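Local coordinates for putative cytochrome P450 154A1 (PDB 1ODO), which belongs to the cytochrome P450 family and binds a heme, beside which 4-phenyl-1H-imidazole is held in this structure, at residues Glu20-Thr23 / Leu24-Gly27; Arg307-Ala310 / Arg311-Ile315. All coordinates share one frame; numbering follows the deposited sequence.

Contact 1 (Glu20-Thr23 / Leu24-Gly27)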
ATOM      1  N   GLU A  20       9.873 -13.981  -8.586  1.00 13.02           N
ATOM      2  CA  GLU A  20       8.961 -13.324  -9.514  1.00 12.79           C
ATOM      3  C   GLU A  20       9.614 -12.071 -10.108  1.00 13.07           C
ATOM      4  O   GLU A  20       9.462 -11.795 -11.298  1.00 11.79           O
ATOM      5  CB  GLU A  20       7.660 -12.943  -8.804  1.00 13.11           C
ATOM      6  CG  GLU A  20       6.684 -12.175  -9.689  1.00 14.86           C
ATOM      7  CD  GLU A  20       5.398 -11.828  -8.973  1.00 14.42           C
ATOM      8  OE1 GLU A  20       4.437 -12.629  -9.039  1.00 15.21           O
ATOM      9  OE2 GLU A  20       5.355 -10.758  -8.332  1.00 13.45           O
ATOM     10  N   HIS A  21      10.334 -11.311  -9.283  1.00 13.01           N
ATOM     11  CA  HIS A  21      10.991 -10.097  -9.773  1.00 12.58           C
ATOM     12  C   HIS A  21      11.910 -10.446 -10.939  1.00 13.80           C
ATOM     13  O   HIS A  21      11.891  -9.799 -11.984  1.00 11.71           O
ATOM     14  CB  HIS A  21      11.868  -9.440  -8.698  1.00 11.44           C
ATOM     15  CG  HIS A  21      11.121  -8.958  -7.496  1.00 11.64           C
ATOM     16  ND1 HIS A  21       9.780  -8.645  -7.523  1.00 10.68           N
ATOM     17  CD2 HIS A  21      11.544  -8.695  -6.236  1.00 12.11           C
ATOM     18  CE1 HIS A  21       9.407  -8.211  -6.333  1.00 12.54           C
ATOM     19  NE2 HIS A  21      10.460  -8.229  -5.534  1.00 12.03           N
ATOM     20  N   ARG A  22      12.728 -11.471 -10.738  1.00 14.63           N
ATOM     21  CA  ARG A  22      13.664 -11.904 -11.769  1.00 16.15           C
ATOM     22  C   ARG A  22      12.969 -12.405 -13.024  1.00 14.49           C
ATOM     23  O   ARG A  22      13.358 -12.056 -14.134  1.00 14.63           O
ATOM     24  CB  ARG A  22      14.584 -12.990 -11.211  1.00 18.89           C
ATOM     25  CG  ARG A  22      15.272 -12.579  -9.925  1.00 23.85           C
ATOM     26  CD  ARG A  22      16.258 -13.632  -9.444  1.00 29.66           C
ATOM     27  NE  ARG A  22      16.807 -13.279  -8.138  1.00 36.24           N
ATOM     28  CZ  ARG A  22      17.407 -12.122  -7.864  1.00 39.24           C
ATOM     29  NH1 ARG A  22      17.540 -11.194  -8.806  1.00 40.38           N
ATOM     30  NH2 ARG A  22      17.872 -11.889  -6.644  1.00 41.92           N
ATOM     31  N   THR A  23      11.938 -13.222 -12.844  1.00 14.52           N
ATOM     32  CA  THR A  23      11.201 -13.765 -13.973  1.00 13.90           C
ATOM     33  C   THR A  23      10.584 -12.650 -14.815  1.00 14.69           C
ATOM     34  O   THR A  23      10.634 -12.688 -16.047  1.00 14.16           O
ATOM     35  CB  THR A  23      10.101 -14.723 -13.486  1.00 15.48           C
ATOM     36  OG1 THR A  23      10.697 -15.754 -12.686  1.00 18.33           O
ATOM     37  CG2 THR A  23       9.380 -15.358 -14.669  1.00 15.25           C
ATOM     38  N   LEU A  24      10.007 -11.652 -14.156  1.00 12.03           N
ATOM     39  CA  LEU A  24       9.399 -10.551 -14.883  1.00 12.70           C
ATOM     40  C   LEU A  24      10.448  -9.720 -15.614  1.00 12.96           C
ATOM     41  O   LEU A  24      10.290  -9.409 -16.792  1.00 12.64           O
ATOM     42  CB  LEU A  24       8.607  -9.653 -13.930  1.00 11.72           C
ATOM     43  CG  LEU A  24       7.241 -10.165 -13.464  1.00 16.28           C
ATOM     44  CD1 LEU A  24       6.718  -9.291 -12.321  1.00 13.19           C
ATOM     45  CD2 LEU A  24       6.268 -10.149 -14.646  1.00 15.69           C
ATOM     46  N   ARG A  25      11.525  -9.360 -14.921  1.00 12.04           N
ATOM     47  CA  ARG A  25      12.563  -8.561 -15.557  1.00 12.38           C
ATOM     48  C   ARG A  25      13.279  -9.312 -16.686  1.00 13.11           C
ATOM     49  O   ARG A  25      13.949  -8.707 -17.523  1.00 11.23           O
ATOM     50  CB  ARG A  25      13.565  -8.052 -14.511  1.00 12.55           C
ATOM     51  CG  ARG A  25      12.998  -6.937 -13.608  1.00 12.03           C
ATOM     52  CD  ARG A  25      14.115  -6.028 -13.106  1.00 12.44           C
ATOM     53  NE  ARG A  25      15.178  -6.819 -12.498  1.00 13.44           N
ATOM     54  CZ  ARG A  25      15.197  -7.207 -11.228  1.00 15.16           C
ATOM     55  NH1 ARG A  25      14.215  -6.860 -10.402  1.00 13.39           N
ATOM     56  NH2 ARG A  25      16.179  -7.991 -10.796  1.00 15.10           N
ATOM     57  N   GLU A  26      13.120 -10.630 -16.709  1.00 13.71           N
ATOM     58  CA  GLU A  26      13.737 -11.470 -17.733  1.00 14.21           C
ATOM     59  C   GLU A  26      13.108 -11.143 -19.096  1.00 14.05           C
ATOM     60  O   GLU A  26      13.709 -11.375 -20.147  1.00 12.48           O
ATOM     61  CB  GLU A  26      13.486 -12.939 -17.377  1.00 17.59           C
ATOM     62  CG  GLU A  26      14.104 -13.961 -18.286  1.00 22.55           C
ATOM     63  CD  GLU A  26      13.773 -15.379 -17.841  1.00 23.59           C
ATOM     64  OE1 GLU A  26      13.837 -15.647 -16.624  1.00 21.09           O
ATOM     65  OE2 GLU A  26      13.456 -16.221 -18.708  1.00 26.76           O
ATOM     66  N   GLY A  27      11.895 -10.593 -19.070  1.00 12.22           N
ATOM     67  CA  GLY A  27      11.214 -10.251 -20.309  1.00 12.15           C
ATOM     68  C   GLY A  27      11.529  -8.873 -20.866  1.00 12.14           C
ATOM     69  O   GLY A  27      10.922  -8.438 -21.843  1.00 13.43           O
TER

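Contact 2 (Arg307-Ala310 / Arg311-Ile315)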
ATOM      1  N   ARG A 307       7.530  -3.396 -29.976  1.00 15.61           N
ATOM      2  CA  ARG A 307       6.189  -3.937 -29.821  1.00 14.89           C
ATOM      3  C   ARG A 307       5.278  -2.772 -29.463  1.00 15.40           C
ATOM      4  O   ARG A 307       5.754  -1.671 -29.178  1.00 15.58           O
ATOM      5  CB  ARG A 307       6.156  -5.024 -28.747  1.00 15.11           C
ATOM      6  CG  ARG A 307       6.684  -6.364 -29.256  1.00 14.81           C
ATOM      7  CD  ARG A 307       6.453  -7.465 -28.239  1.00 17.12           C
ATOM      8  NE  ARG A 307       7.220  -7.236 -27.021  1.00 15.71           N
ATOM      9  CZ  ARG A 307       7.088  -7.954 -25.911  1.00 17.90           C
ATOM     10  NH1 ARG A 307       6.211  -8.951 -25.865  1.00 16.07           N
ATOM     11  NH2 ARG A 307       7.837  -7.677 -24.853  1.00 16.67           N
ATOM     12  N   THR A 308       3.975  -3.014 -29.466  1.00 15.18           N
ATOM     13  CA  THR A 308       3.019  -1.961 -29.154  1.00 16.49           C
ATOM     14  C   THR A 308       1.980  -2.288 -28.096  1.00 16.16           C
ATOM     15  O   THR A 308       1.446  -3.398 -28.057  1.00 17.26           O
ATOM     16  CB  THR A 308       2.220  -1.566 -30.428  1.00 18.71           C
ATOM     17  OG1 THR A 308       3.118  -1.115 -31.447  1.00 19.54           O
ATOM     18  CG2 THR A 308       1.206  -0.470 -30.116  1.00 20.29           C
ATOM     19  N   ILE A 309       1.708  -1.319 -27.226  1.00 15.76           N
ATOM     20  CA  ILE A 309       0.705  -1.512 -26.195  1.00 14.63           C
ATOM     21  C   ILE A 309      -0.466  -0.918 -26.967  1.00 14.65           C
ATOM     22  O   ILE A 309      -0.562   0.302 -27.123  1.00 15.93           O
ATOM     23  CB  ILE A 309       0.962  -0.669 -24.936  1.00 16.37           C
ATOM     24  CG1 ILE A 309       2.209  -1.180 -24.209  1.00 14.54           C
ATOM     25  CG2 ILE A 309      -0.257  -0.744 -24.011  1.00 15.49           C
ATOM     26  CD1 ILE A 309       2.491  -0.470 -22.893  1.00 16.32           C
ATOM     27  N   ALA A 310      -1.329  -1.784 -27.485  1.00 14.23           N
ATOM     28  CA  ALA A 310      -2.488  -1.344 -28.258  1.00 13.86           C
ATOM     29  C   ALA A 310      -3.505  -0.557 -27.448  1.00 15.07           C
ATOM     30  O   ALA A 310      -3.661  -0.772 -26.247  1.00 13.49           O
ATOM     31  CB  ALA A 310      -3.164  -2.554 -28.903  1.00 14.85           C
ATOM     32  N   ARG A 311      -4.191   0.365 -28.115  1.00 14.75           N
ATOM     33  CA  ARG A 311      -5.202   1.177 -27.448  1.00 16.15           C
ATOM     34  C   ARG A 311      -6.164   0.217 -26.763  1.00 14.25           C
ATOM     35  O   ARG A 311      -6.583  -0.776 -27.357  1.00 13.07           O
ATOM     36  CB  ARG A 311      -5.977   2.023 -28.466  1.00 17.76           C
ATOM     37  CG  ARG A 311      -7.045   2.911 -27.838  1.00 22.23           C
ATOM     38  CD  ARG A 311      -7.786   3.743 -28.879  1.00 26.97           C
ATOM     39  NE  ARG A 311      -8.665   2.921 -29.704  1.00 33.84           N
ATOM     40  CZ  ARG A 311      -9.413   3.389 -30.697  1.00 38.05           C
ATOM     41  NH1 ARG A 311      -9.392   4.682 -30.995  1.00 39.89           N
ATOM     42  NH2 ARG A 311     -10.185   2.562 -31.391  1.00 39.34           N
ATOM     43  N   GLY A 312      -6.503   0.506 -25.511  1.00 14.27           N
ATOM     44  CA  GLY A 312      -7.419  -0.354 -24.785  1.00 13.79           C
ATOM     45  C   GLY A 312      -6.798  -1.498 -24.002  1.00 14.95           C
ATOM     46  O   GLY A 312      -7.495  -2.156 -23.234  1.00 15.17           O
ATOM     47  N   GLU A 313      -5.504  -1.755 -24.180  1.00 13.47           N
ATOM     48  CA  GLU A 313      -4.868  -2.848 -23.442  1.00 12.54           C
ATOM     49  C   GLU A 313      -4.451  -2.373 -22.052  1.00 11.29           C
ATOM     50  O   GLU A 313      -4.076  -1.212 -21.872  1.00 11.72           O
ATOM     51  CB  GLU A 313      -3.662  -3.393 -24.213  1.00 13.50           C
ATOM     52  CG  GLU A 313      -4.045  -4.068 -25.519  1.00 15.38           C
ATOM     53  CD  GLU A 313      -2.890  -4.807 -26.169  1.00 16.07           C
ATOM     54  OE1 GLU A 313      -1.740  -4.326 -26.082  1.00 14.19           O
ATOM     55  OE2 GLU A 313      -3.137  -5.863 -26.786  1.00 17.43           O
ATOM     56  N   PRO A 314      -4.523  -3.266 -21.049  1.00 11.13           N
ATOM     57  CA  PRO A 314      -4.154  -2.912 -19.673  1.00 11.72           C
ATOM     58  C   PRO A 314      -2.658  -2.824 -19.422  1.00 11.23           C
ATOM     59  O   PRO A 314      -1.856  -3.460 -20.107  1.00 11.23           O
ATOM     60  CB  PRO A 314      -4.799  -4.022 -18.831  1.00 11.13           C
ATOM     61  CG  PRO A 314      -5.837  -4.622 -19.743  1.00 11.86           C
ATOM     62  CD  PRO A 314      -5.155  -4.592 -21.078  1.00 10.71           C
ATOM     63  N   ILE A 315      -2.309  -2.044 -18.402  1.00 11.71           N
ATOM     64  CA  ILE A 315      -0.922  -1.828 -18.006  1.00 12.48           C
ATOM     65  C   ILE A 315      -0.821  -2.020 -16.498  1.00 13.02           C
ATOM     66  O   ILE A 315      -1.509  -1.343 -15.733  1.00 11.97           O
ATOM     67  CB  ILE A 315      -0.472  -0.400 -18.358  1.00 11.52           C
ATOM     68  CG1 ILE A 315      -0.506  -0.212 -19.874  1.00 12.40           C
ATOM     69  CG2 ILE A 315       0.922  -0.129 -17.787  1.00 13.23           C
ATOM     70  CD1 ILE A 315      -0.316   1.227 -20.323  1.00 11.77           C
TER
HETATM   71  O   HOH W   1      -0.252  -5.264 -28.347  1.00 22.18           O

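Contact 1 (Glu20-Thr23 / Leu24-Gly27)
Leu-24 lies alongside Glu-20, one helical turn on, the two side chains pointing the same way; the leucine CD1 rests 3.9 Å from CG of Glu-20. Leu-24 N donates to Glu-20 O at 2.9 Å, and CG of the leucine sits 3.5 Å from the same oxygen. This is the tight part: Leu-24 also packs on Leu-8 and His-291, while OE2 of Glu-20 accepts from NE2 of His-291. Arg-25 N repeats the bond to His-21 O, and the arginine chain, bent at chi3 (-52°), brings one guanidinium face to that oxygen, 4.0 Å above the plane and toward its rim. Residues 20-25 belong to helix 17-25, which links strands 8-9 and 30-35 in a beta-alpha-beta unit. The solvent side is looser in its bonding. Glu-26 N reaches both Arg-22 O (3.0 Å) and Thr-23 O (3.3 Å), but each bond is weak and bent; CB of Glu-26 lies 3.2 Å from Thr-23 O. Arg-22 NH1 and Arg-25 NH2 come within 4.0 Å, their guanidinium planes almost perpendicular; the like charges are probably eased by separate partners, Asp-333 for Arg-22 and Ala-321 O for NH1 of Arg-25.

Contact 2 (Arg307-Ala310 / Arg311-Ile315)
A type II beta turn from Ala-310 to Glu-313 carries the chain out of strand 308-309 and into strand 314-317. Its closing bond runs from Glu-313 N to Ala-310 O, 2.9 Å long. Gly-312 takes the third position with positive phi (89°), where a CB would collide with the carbonyl oxygen of Arg-311. The glutamate side chain reaches across the base of the turn to Ala-310: with CG beside its own backbone N (chi1 -66°) and the chain extended beyond, its CD passes 3.6 Å from CB of Ala-310. OE1 accepts from Ala-310 N at 2.9 Å, the N-H meeting it from above the carboxylate plane. One water donates both to this OE1 (2.9 Å) and to Thr-308 O, and NE1 of Trp-41 is a further donor, so three bonds grip a single carboxylate oxygen, which probably limits the rotation of the carboxylate. On the buried side Ile-309 and Ile-315 cross at about a right angle, their CD1 atoms 4.2 Å apart. Ile-309 pairs through its backbone with Ile-301 in a two-stranded antiparallel sheet, whereas strand 314-317 lies in the large mixed sheet between 38-43 and 292-297, with Ile-315 packed on Val-43 and Arg-295.

Both contacts are local and partly buried, and both feed the same mixed sheet: the helix holding contact 1 runs between strands 8-9 and 30-35, whereas contact 2 leads into the more central strand 314-317. Their centres are 20 Å apart, on the same side of the chain's centre, and the segments do not touch. In contact 1 the repeating main-chain bonds belong to a helix, and its long side chains turn to partners elsewhere in the fold. Contact 2 has a single main-chain turn bond, to which a carboxylate bond to the main chain is added. Each has an apolar side, Leu-24 in one and the isoleucine pair in the other, and arginines toward the surface: Arg-22 and Arg-25 in contact 1, Arg-311 in contact 2.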